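Local coordinates for ubiquitin-conjugating enzyme E2, putative (PDB 4DS2), which probably accepts activated ubiquitin, or a related modifier, as a thioester and passes it on toward target proteins, as ubiquitin-conjugating E2 enzymes do, at residues A120-V123 with I124-V127. Sequence-based numbering, arbitrary orientation.
Sequences ASDV and IKLV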
loop_
_atom_site.group_PDB
_atom_site.type_symbol
_atom_site.label_atom_id
_atom_site.label_comp_id
_atom_site.label_asym_id
_atom_site.label_seq_id
_atom_site.Cartn_x
_atom_site.Cartn_y
_atom_site.Cartn_z
ATOM N N ALA A 120 -0.644 0.272 12.132
ATOM C CA ALA A 120 -0.485 0.925 10.824
ATOM C C ALA A 120 0.456 0.173 9.911
ATOM O O ALA A 120 0.175 0.044 8.753
ATOM C CB ALA A 120 0.041 2.354 10.985
ATOM N N SER A 121 1.583 -0.282 10.447
ATOM C CA SER A 121 2.494 -1.213 9.760
ATOM C C SER A 121 1.812 -2.386 9.074
ATOM O O SER A 121 2.136 -2.726 7.937
ATOM C CB SER A 121 3.442 -1.814 10.784
ATOM O OG SER A 121 4.009 -0.781 11.556
ATOM N N ASP A 122 0.913 -3.045 9.813
ATOM C CA ASP A 122 0.186 -4.246 9.331
ATOM C C ASP A 122 -0.706 -3.894 8.145
ATOM O O ASP A 122 -0.732 -4.592 7.154
ATOM C CB ASP A 122 -0.599 -4.883 10.487
ATOM C CG ASP A 122 0.326 -5.330 11.664
ATOM O OD1 ASP A 122 1.527 -5.581 11.427
ATOM O OD2 ASP A 122 -0.122 -5.409 12.838
ATOM N N VAL A 123 -1.365 -2.748 8.225
ATOM C CA VAL A 123 -2.178 -2.226 7.142
ATOM C C VAL A 123 -1.346 -1.932 5.894
ATOM O O VAL A 123 -1.790 -2.134 4.750
ATOM C CB VAL A 123 -2.838 -0.889 7.562
ATOM C CG1 VAL A 123 -3.596 -0.287 6.386
ATOM C CG2 VAL A 123 -3.706 -1.063 8.809
ATOM N N ILE A 124 -0.144 -1.410 6.111
ATOM C CA ILE A 124 0.685 -0.989 4.995
ATOM C C ILE A 124 1.242 -2.220 4.305
ATOM O O ILE A 124 1.262 -2.275 3.085
ATOM C CB ILE A 124 1.815 -0.011 5.412
ATOM C CG1 ILE A 124 1.226 1.256 6.077
ATOM C CG2 ILE A 124 2.644 0.397 4.184
ATOM C CD1 ILE A 124 2.209 2.029 6.952
ATOM N N LYS A 125 1.662 -3.209 5.087
ATOM C CA LYS A 125 2.201 -4.422 4.510
ATOM C C LYS A 125 1.130 -5.224 3.798
ATOM O O LYS A 125 1.417 -5.857 2.798
ATOM C CB LYS A 125 2.924 -5.253 5.560
ATOM C CG LYS A 125 4.180 -4.546 6.094
ATOM C CD LYS A 125 5.050 -5.457 6.962
ATOM C CE LYS A 125 5.622 -4.753 8.187
ATOM N NZ LYS A 125 4.674 -4.925 9.334
ATOM N N LEU A 126 -0.101 -5.189 4.294
ATOM C CA LEU A 126 -1.196 -5.952 3.675
ATOM C C LEU A 126 -1.490 -5.443 2.281
ATOM O O LEU A 126 -1.792 -6.227 1.382
ATOM C CB LEU A 126 -2.489 -5.915 4.523
ATOM C CG LEU A 126 -3.703 -6.573 3.837
ATOM C CD1 LEU A 126 -4.767 -6.973 4.831
ATOM C CD2 LEU A 126 -4.315 -5.673 2.753
ATOM N N VAL A 127 -1.415 -4.127 2.121
ATOM C CA VAL A 127 -1.792 -3.468 0.871
ATOM C C VAL A 127 -0.725 -3.612 -0.179
ATOM O O VAL A 127 -1.046 -3.827 -1.365
ATOM C CB VAL A 127 -2.025 -1.966 1.035
ATOM C CG1 VAL A 127 -1.980 -1.274 -0.323
ATOM C CG2 VAL A 127 -3.353 -1.708 1.755
#
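Lys125 folds back over the preceding turn of helix to bring its ammonium group near the carboxylate of Asp122. The lysine leaves the backbone with CG on the side of its own N (chi1 -66°), passes over the carbonyl of Ser121, and then bends at its last two torsions, leaving NZ 3.8 Å from Asp122 OD1. This is a long salt bridge, and the two chains meet at a slant. NZ also lies 3.6 Å from CB of Ser121, a small residue over which the lysine chain can fold and whose OG makes a weak hydrogen bond to Glu23. Asp122 suits the first turn for a further reason: its OD2 accepts a hydrogen bond from the backbone N of His119, and its negative charge probably interacts well with the amino end of the helix dipole.

The backbone underlying this makes i to i+4 hydrogen bonds. Lys125 N reaches Ser121 O at 2.9 Å, and Leu126 N reaches Asp122 O at 3.0 Å. Ile124 N binds Ala120 O at 3.0 Å; with CG1 beside that N (chi1 -59°), CG1 and CD1 both lie by the same oxygen. Farther along, CG2 of Val127 packs against the carbonyl oxygen of Val123.

Helix 120-132 thus has a charged flank and an apolar one. Toward helix 11-27, Asp16 accepts a hydrogen bond from the N of Ala120, and Glu23 forms a weak ion pair with Lys125. Buried, branched side chains suit the apolar flank, which packs on the antiparallel sheet of the ubiquitin-conjugating (UBC) fold: Ala120 and Ile124 touch Trp52 and Leu54 of strand 51-57, while Val123 and Val127 meet Val110 of helix 108-111.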